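Local coordinates for protein transketolase (Campylobacter jejuni, PDB 3L84) that belongs to the transketolase family of thiamine diphosphate-dependent enzymes and pairs as two copies of a multidomain alpha/beta chain, at residues H28-P32 against G66-A70; L61-G65 against G117-A123; L42-K47 against D143-L149. All blocks are in the same frame, centred on the assembly; numbering follows the deposited sequence.

Contact 1 of 3, residues H28-P32 against G66-A70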
ATOM      1  N   HIS A  28      -8.693  24.541   0.121  1.00  8.90           N
ATOM      2  CA  HIS A  28      -7.491  24.642   0.963  1.00  8.61           C
ATOM      3  C   HIS A  28      -6.753  25.919   0.673  1.00  8.85           C
ATOM      4  O   HIS A  28      -6.010  26.005  -0.292  1.00 10.86           O
ATOM      5  CB  HIS A  28      -6.588  23.452   0.659  1.00  8.69           C
ATOM      6  CG  HIS A  28      -7.202  22.123   0.924  1.00  9.06           C
ATOM      7  ND1 HIS A  28      -8.050  21.492   0.043  1.00 10.18           N
ATOM      8  CD2 HIS A  28      -7.025  21.273   1.962  1.00 10.31           C
ATOM      9  CE1 HIS A  28      -8.384  20.315   0.546  1.00 10.90           C
ATOM     10  NE2 HIS A  28      -7.779  20.167   1.719  1.00 10.99           N
ATOM     11  N   PRO A  29      -7.009  26.965   1.459  1.00  8.18           N
ATOM     12  CA  PRO A  29      -6.405  28.275   1.151  1.00  9.06           C
ATOM     13  C   PRO A  29      -5.083  28.564   1.864  1.00  8.30           C
ATOM     14  O   PRO A  29      -4.326  29.451   1.423  1.00  9.31           O
ATOM     15  CB  PRO A  29      -7.470  29.247   1.653  1.00  8.64           C
ATOM     16  CG  PRO A  29      -8.067  28.532   2.803  1.00  8.61           C
ATOM     17  CD  PRO A  29      -8.055  27.068   2.488  1.00  8.09           C
ATOM     18  N   GLY A  30      -4.812  27.856   2.959  1.00  9.08           N
ATOM     19  CA  GLY A  30      -3.663  28.190   3.797  1.00  9.95           C
ATOM     20  C   GLY A  30      -2.325  27.997   3.133  1.00  9.53           C
ATOM     21  O   GLY A  30      -1.470  28.887   3.188  1.00 10.21           O
ATOM     22  N   ALA A  31      -2.139  26.834   2.529  1.00  9.93           N
ATOM     23  CA  ALA A  31      -0.892  26.589   1.787  1.00 10.74           C
ATOM     24  C   ALA A  31      -0.687  27.500   0.568  1.00 10.73           C
ATOM     25  O   ALA A  31       0.414  27.994   0.370  1.00 10.91           O
ATOM     26  CB  ALA A  31      -0.715  25.099   1.452  1.00 11.96           C
ATOM     27  N   PRO A  32      -1.729  27.747  -0.242  1.00  9.87           N
ATOM     28  CA  PRO A  32      -1.571  28.744  -1.309  1.00  9.75           C
ATOM     29  C   PRO A  32      -1.015  30.067  -0.813  1.00  9.36           C
ATOM     30  O   PRO A  32      -0.121  30.647  -1.427  1.00 10.60           O
ATOM     31  CB  PRO A  32      -2.980  28.862  -1.852  1.00 10.00           C
ATOM     32  CG  PRO A  32      -3.487  27.410  -1.712  1.00 10.01           C
ATOM     33  CD  PRO A  32      -2.947  26.936  -0.397  1.00  9.85           C
ATOM     34  N   GLY A  66      -1.368  18.237  -3.584  1.00  9.88           N
ATOM     35  CA  GLY A  66      -2.393  18.575  -4.589  1.00 10.20           C
ATOM     36  C   GLY A  66      -3.496  19.408  -3.988  1.00  9.49           C
ATOM     37  O   GLY A  66      -4.217  20.089  -4.715  1.00  9.01           O
ATOM     38  N   HIS A  67      -3.627  19.385  -2.672  1.00  9.28           N
ATOM     39  CA  HIS A  67      -4.570  20.255  -1.974  1.00 10.00           C
ATOM     40  C   HIS A  67      -4.358  21.717  -2.290  1.00  9.78           C
ATOM     41  O   HIS A  67      -5.318  22.470  -2.170  1.00  9.94           O
ATOM     42  CB  HIS A  67      -4.580  20.010  -0.464  1.00 11.01           C
ATOM     43  CG  HIS A  67      -3.251  20.165   0.173  1.00 11.47           C
ATOM     44  ND1 HIS A  67      -2.769  21.360   0.655  1.00 18.64           N
ATOM     45  CD2 HIS A  67      -2.265  19.261   0.347  1.00 10.85           C
ATOM     46  CE1 HIS A  67      -1.553  21.165   1.150  1.00 15.37           C
ATOM     47  NE2 HIS A  67      -1.215  19.903   0.944  1.00 14.59           N
ATOM     48  N   ALA A  68      -3.148  22.125  -2.679  1.00  9.28           N
ATOM     49  CA  ALA A  68      -2.850  23.503  -3.037  1.00  8.83           C
ATOM     50  C   ALA A  68      -3.192  23.851  -4.496  1.00  7.84           C
ATOM     51  O   ALA A  68      -2.658  24.817  -5.070  1.00  9.27           O
ATOM     52  CB  ALA A  68      -1.369  23.813  -2.691  1.00 10.36           C
ATOM     53  N   SER A  69      -4.100  23.077  -5.070  1.00  7.44           N
ATOM     54  CA  SER A  69      -4.570  23.247  -6.432  1.00  7.14           C
ATOM     55  C   SER A  69      -4.977  24.671  -6.784  1.00  7.62           C
ATOM     56  O   SER A  69      -4.727  25.093  -7.899  1.00  7.30           O
ATOM     57  CB  SER A  69      -5.732  22.292  -6.667  1.00  7.75           C
ATOM     58  OG  SER A  69      -6.747  22.543  -5.728  1.00  8.96           O
ATOM     59  N   ALA A  70      -5.604  25.416  -5.867  1.00  6.92           N
ATOM     60  CA  ALA A  70      -6.035  26.748  -6.243  1.00  7.06           C
ATOM     61  C   ALA A  70      -4.854  27.630  -6.650  1.00  7.38           C
ATOM     62  O   ALA A  70      -4.945  28.474  -7.535  1.00  7.62           O
ATOM     63  CB  ALA A  70      -6.817  27.407  -5.086  1.00  7.94           C
TER
HETATM   64  O   HOH W   1      -6.116  24.940  -2.981  1.00 11.75           O
HETATM   65  O   HOH W   2      -8.428  22.735  -2.469  1.00 12.23           O

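Contact 2 of 3, residues L61-G65 against G117-A123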
ATOM      1  N   LEU A  61       7.086  21.138 -13.301  1.00  7.54           N
ATOM      2  CA  LEU A  61       6.652  21.624 -12.016  1.00  8.35           C
ATOM      3  C   LEU A  61       5.651  20.639 -11.450  1.00  7.27           C
ATOM      4  O   LEU A  61       4.690  20.293 -12.128  1.00  9.05           O
ATOM      5  CB  LEU A  61       6.002  22.985 -12.171  1.00  9.97           C
ATOM      6  CG  LEU A  61       5.375  23.647 -10.952  1.00 10.44           C
ATOM      7  CD1 LEU A  61       6.426  23.868  -9.905  1.00 11.03           C
ATOM      8  CD2 LEU A  61       4.653  24.952 -11.381  1.00 13.49           C
ATOM      9  N   VAL A  62       5.878  20.169 -10.235  1.00  7.08           N
ATOM     10  CA  VAL A  62       4.978  19.240  -9.541  1.00  7.11           C
ATOM     11  C   VAL A  62       4.559  19.796  -8.174  1.00  7.52           C
ATOM     12  O   VAL A  62       5.414  20.040  -7.312  1.00  8.20           O
ATOM     13  CB  VAL A  62       5.630  17.885  -9.303  1.00  7.38           C
ATOM     14  CG1 VAL A  62       4.674  16.913  -8.545  1.00  8.83           C
ATOM     15  CG2 VAL A  62       6.105  17.235 -10.629  1.00  9.29           C
ATOM     16  N   PHE A  63       3.267  19.953  -7.954  1.00  7.86           N
ATOM     17  CA  PHE A  63       2.702  20.261  -6.624  1.00  8.47           C
ATOM     18  C   PHE A  63       2.404  18.935  -5.939  1.00  7.51           C
ATOM     19  O   PHE A  63       1.362  18.357  -6.197  1.00  8.83           O
ATOM     20  CB  PHE A  63       1.398  21.057  -6.743  1.00  9.99           C
ATOM     21  CG  PHE A  63       1.553  22.532  -6.945  1.00 12.10           C
ATOM     22  CD1 PHE A  63       2.333  23.054  -7.949  1.00 12.71           C
ATOM     23  CD2 PHE A  63       0.794  23.427  -6.176  1.00 13.92           C
ATOM     24  CE1 PHE A  63       2.449  24.469  -8.123  1.00 15.31           C
ATOM     25  CE2 PHE A  63       0.890  24.795  -6.365  1.00 14.65           C
ATOM     26  CZ  PHE A  63       1.722  25.303  -7.339  1.00 14.85           C
ATOM     27  N   SER A  64       3.259  18.434  -5.061  1.00  6.89           N
ATOM     28  CA  SER A  64       2.978  17.173  -4.407  1.00  7.56           C
ATOM     29  C   SER A  64       1.775  17.265  -3.478  1.00  9.04           C
ATOM     30  O   SER A  64       0.994  16.328  -3.376  1.00  9.75           O
ATOM     31  CB  SER A  64       4.219  16.665  -3.675  1.00  7.99           C
ATOM     32  OG  SER A  64       3.986  15.335  -3.208  1.00  8.18           O
ATOM     33  N   GLY A  65       1.621  18.415  -2.842  1.00  9.33           N
ATOM     34  CA  GLY A  65       0.447  18.692  -2.045  1.00  9.30           C
ATOM     35  C   GLY A  65      -0.629  19.172  -2.998  1.00  9.57           C
ATOM     36  O   GLY A  65      -0.796  20.381  -3.201  1.00 11.13           O
ATOM     37  N   GLY A 117       2.756  12.358  -0.568  1.00  6.19           N
ATOM     38  CA  GLY A 117       3.991  11.679  -0.887  1.00  7.39           C
ATOM     39  C   GLY A 117       4.160  11.358  -2.351  1.00  7.97           C
ATOM     40  O   GLY A 117       5.272  11.341  -2.860  1.00  8.04           O
ATOM     41  N   GLN A 118       3.068  11.060  -3.050  1.00  7.57           N
ATOM     42  CA  GLN A 118       3.149  10.612  -4.448  1.00  7.34           C
ATOM     43  C   GLN A 118       3.953  11.586  -5.294  1.00  6.21           C
ATOM     44  O   GLN A 118       4.831  11.193  -6.066  1.00  6.64           O
ATOM     45  CB  GLN A 118       1.755  10.450  -5.108  1.00  7.73           C
ATOM     46  CG  GLN A 118       0.836   9.380  -4.548  1.00  8.32           C
ATOM     47  CD  GLN A 118       1.390   7.987  -4.687  1.00  8.35           C
ATOM     48  OE1 GLN A 118       1.920   7.623  -5.760  1.00  9.68           O
ATOM     49  NE2 GLN A 118       1.235   7.175  -3.617  1.00  8.75           N
ATOM     50  N   GLY A 119       3.639  12.865  -5.151  1.00  6.21           N
ATOM     51  CA  GLY A 119       4.204  13.873  -6.025  1.00  6.09           C
ATOM     52  C   GLY A 119       5.719  13.981  -5.880  1.00  6.57           C
ATOM     53  O   GLY A 119       6.421  14.255  -6.848  1.00  6.85           O
ATOM     54  N   VAL A 120       6.247  13.803  -4.674  1.00  6.01           N
ATOM     55  CA  VAL A 120       7.680  13.803  -4.461  1.00  5.64           C
ATOM     56  C   VAL A 120       8.326  12.663  -5.260  1.00  5.79           C
ATOM     57  O   VAL A 120       9.326  12.885  -5.964  1.00  6.24           O
ATOM     58  CB  VAL A 120       8.045  13.675  -2.960  1.00  6.04           C
ATOM     59  CG1 VAL A 120       9.580  13.534  -2.769  1.00  7.87           C
ATOM     60  CG2 VAL A 120       7.515  14.911  -2.179  1.00  7.61           C
ATOM     61  N   ALA A 121       7.748  11.451  -5.176  1.00  5.95           N
ATOM     62  CA  ALA A 121       8.263  10.326  -5.935  1.00  6.25           C
ATOM     63  C   ALA A 121       8.080  10.567  -7.432  1.00  6.00           C
ATOM     64  O   ALA A 121       8.928  10.183  -8.232  1.00  6.13           O
ATOM     65  CB  ALA A 121       7.584   9.013  -5.483  1.00  6.89           C
ATOM     66  N   ASN A 122       6.954  11.154  -7.848  1.00  5.90           N
ATOM     67  CA  ASN A 122       6.755  11.472  -9.271  1.00  5.96           C
ATOM     68  C   ASN A 122       7.850  12.436  -9.750  1.00  6.13           C
ATOM     69  O   ASN A 122       8.389  12.276 -10.852  1.00  6.81           O
ATOM     70  CB  ASN A 122       5.436  12.178  -9.506  1.00  6.08           C
ATOM     71  CG  ASN A 122       4.211  11.350  -9.145  1.00  6.64           C
ATOM     72  OD1 ASN A 122       4.176  10.094  -9.311  1.00  9.01           O
ATOM     73  ND2 ASN A 122       3.206  12.041  -8.688  1.00  5.09           N
ATOM     74  N   ALA A 123       8.181  13.423  -8.922  1.00  6.58           N
ATOM     75  CA  ALA A 123       9.182  14.382  -9.333  1.00  6.46           C
ATOM     76  C   ALA A 123      10.558  13.731  -9.477  1.00  6.39           C
ATOM     77  O   ALA A 123      11.302  14.023 -10.417  1.00  6.84           O
ATOM     78  CB  ALA A 123       9.232  15.537  -8.353  1.00  7.01           C
TER
HETATM   79  O   HOH W   3       0.809  13.812  -4.187  1.00 14.39           O

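Contact 3 of 3, residues L42-K47 against D143-L149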
ATOM      1  N   LEU A  42       9.662  31.877  -8.248  1.00  8.08           N
ATOM      2  CA  LEU A  42       9.882  30.735  -9.127  1.00  8.84           C
ATOM      3  C   LEU A  42       9.408  31.019 -10.545  1.00  8.59           C
ATOM      4  O   LEU A  42      10.003  30.516 -11.495  1.00  9.84           O
ATOM      5  CB  LEU A  42       9.186  29.477  -8.557  1.00  9.03           C
ATOM      6  CG  LEU A  42       9.426  28.184  -9.312  1.00  8.96           C
ATOM      7  CD1 LEU A  42      10.892  27.794  -9.429  1.00  9.89           C
ATOM      8  CD2 LEU A  42       8.660  27.056  -8.621  1.00 10.97           C
ATOM      9  N   SER A  43       8.357  31.816 -10.720  1.00  9.02           N
ATOM     10  CA  SER A  43       7.877  32.150 -12.063  1.00  9.68           C
ATOM     11  C   SER A  43       8.954  32.788 -12.959  1.00 10.33           C
ATOM     12  O   SER A  43       8.873  32.684 -14.187  1.00 11.53           O
ATOM     13  CB  SER A  43       6.642  33.057 -12.020  1.00  9.48           C
ATOM     14  OG  SER A  43       6.967  34.389 -11.659  1.00  9.70           O
ATOM     15  N   TYR A  44       9.953  33.439 -12.367  1.00  9.18           N
ATOM     16  CA  TYR A  44      11.053  34.053 -13.122  1.00  9.51           C
ATOM     17  C   TYR A  44      12.106  33.051 -13.527  1.00 10.03           C
ATOM     18  O   TYR A  44      12.937  33.354 -14.372  1.00 13.68           O
ATOM     19  CB  TYR A  44      11.703  35.168 -12.288  1.00 10.61           C
ATOM     20  CG  TYR A  44      10.834  36.386 -12.144  1.00  9.94           C
ATOM     21  CD1 TYR A  44      11.000  37.477 -13.000  1.00  9.84           C
ATOM     22  CD2 TYR A  44       9.812  36.434 -11.202  1.00  9.71           C
ATOM     23  CE1 TYR A  44      10.198  38.575 -12.900  1.00 10.32           C
ATOM     24  CE2 TYR A  44       8.993  37.551 -11.099  1.00 10.00           C
ATOM     25  CZ  TYR A  44       9.196  38.625 -11.950  1.00  9.48           C
ATOM     26  OH  TYR A  44       8.404  39.740 -11.858  1.00 11.40           O
ATOM     27  N   HIS A  45      12.119  31.887 -12.877  1.00  9.32           N
ATOM     28  CA  HIS A  45      13.105  30.852 -13.171  1.00  9.95           C
ATOM     29  C   HIS A  45      12.563  29.742 -14.078  1.00 10.17           C
ATOM     30  O   HIS A  45      13.326  29.129 -14.822  1.00 11.02           O
ATOM     31  CB  HIS A  45      13.586  30.219 -11.861  1.00 10.36           C
ATOM     32  CG  HIS A  45      14.387  31.150 -11.016  1.00 11.40           C
ATOM     33  ND1 HIS A  45      15.761  31.183 -11.055  1.00 10.64           N
ATOM     34  CD2 HIS A  45      14.003  32.095 -10.135  1.00 10.00           C
ATOM     35  CE1 HIS A  45      16.189  32.112 -10.212  1.00 11.42           C
ATOM     36  NE2 HIS A  45      15.141  32.695  -9.652  1.00  9.86           N
ATOM     37  N   LEU A  46      11.275  29.468 -13.991  1.00 10.36           N
ATOM     38  CA  LEU A  46      10.668  28.348 -14.691  1.00 10.06           C
ATOM     39  C   LEU A  46      10.704  28.584 -16.185  1.00  9.82           C
ATOM     40  O   LEU A  46      10.301  29.660 -16.676  1.00 11.44           O
ATOM     41  CB  LEU A  46       9.214  28.203 -14.229  1.00 10.87           C
ATOM     42  CG  LEU A  46       8.498  26.909 -14.557  1.00 12.41           C
ATOM     43  CD1 LEU A  46       9.094  25.788 -13.696  1.00 13.64           C
ATOM     44  CD2 LEU A  46       7.009  27.025 -14.342  1.00 14.80           C
ATOM     45  N   LYS A  47      11.196  27.584 -16.915  1.00  9.17           N
ATOM     46  CA  LYS A  47      11.248  27.623 -18.361  0.50  9.28           C
ATOM     47  C   LYS A  47      10.118  26.734 -18.884  1.00  9.44           C
ATOM     48  O   LYS A  47      10.068  25.521 -18.599  1.00 10.11           O
ATOM     49  CB  LYS A  47      12.600  27.104 -18.804  0.50 10.42           C
ATOM     50  CG  LYS A  47      12.864  27.164 -20.282  0.50 11.28           C
ATOM     51  CD  LYS A  47      14.086  26.319 -20.629  0.50 13.83           C
ATOM     52  CE  LYS A  47      13.809  24.839 -20.463  0.50 14.38           C
ATOM     53  NZ  LYS A  47      14.753  24.042 -21.202  0.50 13.46           N
ATOM     54  N   ASP A 143      17.999  19.366 -20.911  1.00  8.10           N
ATOM     55  CA  ASP A 143      18.770  20.106 -19.883  1.00  9.84           C
ATOM     56  C   ASP A 143      17.920  20.810 -18.812  1.00 10.29           C
ATOM     57  O   ASP A 143      18.415  21.636 -18.060  1.00 12.71           O
ATOM     58  CB  ASP A 143      19.766  21.049 -20.515  1.00 10.85           C
ATOM     59  CG  ASP A 143      19.112  22.201 -21.195  1.00 13.27           C
ATOM     60  OD1 ASP A 143      17.866  22.341 -21.102  1.00 15.66           O
ATOM     61  OD2 ASP A 143      19.845  23.002 -21.843  1.00 17.35           O
ATOM     62  N   HIS A 144      16.684  20.421 -18.680  1.00  9.11           N
ATOM     63  CA  HIS A 144      15.710  21.181 -17.902  1.00  7.72           C
ATOM     64  C   HIS A 144      15.758  20.740 -16.426  1.00  7.87           C
ATOM     65  O   HIS A 144      16.452  19.787 -16.038  1.00  9.79           O
ATOM     66  CB  HIS A 144      14.323  20.941 -18.497  1.00  8.17           C
ATOM     67  CG  HIS A 144      13.861  19.533 -18.378  1.00  7.00           C
ATOM     68  ND1 HIS A 144      13.274  19.025 -17.233  1.00  7.57           N
ATOM     69  CD2 HIS A 144      13.956  18.489 -19.239  1.00  8.15           C
ATOM     70  CE1 HIS A 144      12.972  17.754 -17.430  1.00  7.39           C
ATOM     71  NE2 HIS A 144      13.384  17.395 -18.637  1.00  8.22           N
ATOM     72  N   LYS A 145      15.033  21.479 -15.605  1.00  6.54           N
ATOM     73  CA  LYS A 145      14.885  21.174 -14.179  1.00  7.59           C
ATOM     74  C   LYS A 145      13.561  20.502 -13.891  1.00  7.07           C
ATOM     75  O   LYS A 145      12.637  20.504 -14.719  1.00  7.74           O
ATOM     76  CB  LYS A 145      15.008  22.461 -13.369  1.00  8.15           C
ATOM     77  CG  LYS A 145      16.349  23.152 -13.510  1.00  9.22           C
ATOM     78  CD  LYS A 145      17.513  22.373 -12.908  1.00 10.17           C
ATOM     79  CE  LYS A 145      18.857  23.102 -13.073  1.00 10.59           C
ATOM     80  NZ  LYS A 145      19.948  22.254 -12.556  1.00 12.84           N
ATOM     81  N   ILE A 146      13.474  19.950 -12.680  1.00  7.10           N
ATOM     82  CA  ILE A 146      12.251  19.397 -12.100  1.00  7.70           C
ATOM     83  C   ILE A 146      12.094  20.045 -10.749  1.00  7.75           C
ATOM     84  O   ILE A 146      12.990  19.919  -9.889  1.00  8.73           O
ATOM     85  CB  ILE A 146      12.298  17.880 -11.944  1.00  7.86           C
ATOM     86  CG1 ILE A 146      12.497  17.171 -13.307  1.00  8.66           C
ATOM     87  CG2 ILE A 146      11.008  17.401 -11.263  1.00  8.46           C
ATOM     88  CD1 ILE A 146      13.871  17.155 -13.928  1.00  9.75           C
ATOM     89  N   TYR A 147      11.052  20.848 -10.590  1.00  7.65           N
ATOM     90  CA  TYR A 147      10.729  21.554  -9.346  1.00  8.25           C
ATOM     91  C   TYR A 147       9.544  20.887  -8.696  1.00  8.90           C
ATOM     92  O   TYR A 147       8.509  20.669  -9.326  1.00 10.18           O
ATOM     93  CB  TYR A 147      10.362  23.019  -9.626  1.00  8.66           C
ATOM     94  CG  TYR A 147      11.476  23.860 -10.176  1.00  8.14           C
ATOM     95  CD1 TYR A 147      12.461  24.386  -9.346  1.00  8.77           C
ATOM     96  CD2 TYR A 147      11.549  24.161 -11.536  1.00  8.89           C
ATOM     97  CE1 TYR A 147      13.460  25.203  -9.856  1.00  8.38           C
ATOM     98  CE2 TYR A 147      12.565  24.943 -12.057  1.00  8.32           C
ATOM     99  CZ  TYR A 147      13.539  25.455 -11.213  1.00  7.30           C
ATOM    100  OH  TYR A 147      14.587  26.264 -11.665  1.00  9.14           O
ATOM    101  N   CYS A 148       9.669  20.546  -7.420  1.00  8.67           N
ATOM    102  CA  CYS A 148       8.559  19.964  -6.698  1.00  8.96           C
ATOM    103  C   CYS A 148       8.293  20.749  -5.445  1.00  8.49           C
ATOM    104  O   CYS A 148       9.242  20.993  -4.678  1.00  9.37           O
ATOM    105  CB  CYS A 148       8.909  18.533  -6.306  1.00  8.27           C
ATOM    106  SG  CYS A 148       7.662  17.648  -5.387  1.00 10.96           S
ATOM    107  N   LEU A 149       7.046  21.152  -5.229  1.00  8.88           N
ATOM    108  CA  LEU A 149       6.655  21.771  -3.955  0.50  9.79           C
ATOM    109  C   LEU A 149       6.006  20.723  -3.094  1.00  9.51           C
ATOM    110  O   LEU A 149       5.116  20.019  -3.540  1.00 10.37           O
ATOM    111  CB  LEU A 149       5.666  22.919  -4.165  0.50 10.32           C
ATOM    112  CG  LEU A 149       6.180  24.273  -4.637  0.50 11.82           C
ATOM    113  CD1 LEU A 149       7.050  24.162  -5.901  0.50 14.70           C
ATOM    114  CD2 LEU A 149       4.966  25.203  -4.856  0.50 14.26           C
TER
HETATM  115  O   HOH W   4      14.685  26.648 -14.310  1.00 13.48           O

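Contact 1 of 3, residues H28-P32 against G66-A70
The imidazole of His28 lies over the CB methylene of His67, which sits 3.6 Å from the centroid of the His28 ring and 9° off its normal, a CH-pi contact. The two rings meet obliquely, with planes at 52° and centroids 5.5 Å apart. The first torsion of His67 (chi1 57°), which puts CG between the backbone N and the carbonyl carbon, sets its ring beside Ala31, whose CB meets the ring edge at CE1, 4.0 Å away. Farther along the helix, Pro32 CD rests 4.2 Å from Ala68 CB. The compact Ala31 and Pro32 let the N-terminal part of helix 30-42 come close to Ala68, the N-cap of helix 69-79. His256 presents an edge-to-face partner to His28 and also meets the His67 ring, while Asp449 of the second subunit packs on His28. One water donates to His28 O (2.9 Å) and His67 O (2.7 Å) and accepts from Ala70 N. Another, in the plane of the His28 ring, lies 2.8 Å from ND1 and donates to His67 O. Thus no direct hydrogen bond joins the segments; their polar link runs through two waters on His67 O, against which His28 CB also packs (3.3 Å).

Contact 2 of 3, residues L61-G65 against G117-A123
Ser64 rides directly on Gly119, their CA atoms 3.9 Å apart, an approach that the absence of a side chain on Gly119 allows. The hydroxyl lies anti to its own backbone N (chi1 -171°) and reaches over the first turn of the helix, where OG accepts a weak, strongly bent hydrogen bond from Val120 N (3.1 Å, 122° at the hydrogen). The CG2 methyl of Val120 closes in on the same oxygen, Ser64 OG, at 3.7 Å. The branches of Val62 span a turn of the helix: CG1 sits 3.6 Å from Gly119 O, and CG2 meets Ala123 CB, one turn on, at 4.2 Å. A water donates to Ser64 O (2.6 Å) and accepts from Gly119 N (3.1 Å), serving an amide at the helix start. This is the layering of an alpha/beta domain: strand 60-63 is an outermost strand of a five-stranded parallel sheet within the chain, and helix 118-137 packs on one face of it. The small Ala123 also touches Ile146 and Cys148 of the adjacent strand, 146-151. In the second shell Asp154 OD1 is hydrogen-bonded to both Ser64 OG and Gly117 N, tying the serine to the N-cap residue just before the helix. The positive phi of Gly117 (88°) is one that glycine takes up readily. Farther out, Thr113 OG1 is hydrogen-bonded to Phe63 O, and Gln118, whose chain runs off from the strand, extends NE2 to Tyr420 OH of the second subunit.

Contact 3 of 3, residues L42-K47 against D143-L149
Tyr147 offers one ring face to Leu42, whose CD1 methyl stands 3.7 Å from the ring centroid and 14° off the normal, a CH-pi contact. Leu46 comes to the ring obliquely, its CD1 at 3.7 Å from Tyr147 CD2. At the ring edge, in plane, a water accepts from Tyr147 OH (2.7 Å) and donates to His45 O (2.9 Å), so the phenol suits a place with carbon on its face and a polar rim. Leu42, with CG anti to its backbone N (chi1 -175°), sends its other methyl, CD2, to Leu149 CD1 at 4.3 Å in the conformer modelled here. The imidazole of His144 is fixed within its own segment: ND1 donates almost straight (176°) to Lys145 O, 3.0 Å away; the oxygen lies in the ring plane, ND1 above the plane of the carbonyl. NE2 bonds Tyr404 OH. Lys47 NZ, as modelled, bridges to Asp143 OD1 at a long 3.5 Å; Asn57 binds both partners, its O taking NZ and its ND2 meeting OD1. Tyr147 and Leu149 face the end of helix 30-42 and the loop after it, while Ile146 and Cys148 touch helix 118-137: an alpha/beta sandwich, as in the thiamine diphosphate-binding domains of this family.

All three contacts fall in the thiamine diphosphate-binding region of the chain. Contacts 2 and 3, with centres 14 Å apart, share one parallel sheet through neighbouring strands: Val62 N lies 2.8 Å from Tyr147 O and Val62 O 2.9 Å from Leu149 N, probable hydrogen bonds. Contact 1, also 14 Å from contact 2 between centres, lies beyond the end of strand 60-63, where the chain runs on into helix 69-79; there Ala68 O lies 3.8 Å from Phe63 CE2. Contacts 1 and 3 do not touch, their nearest atoms being about 7 Å apart, although helix 30-42 leads from one to the other.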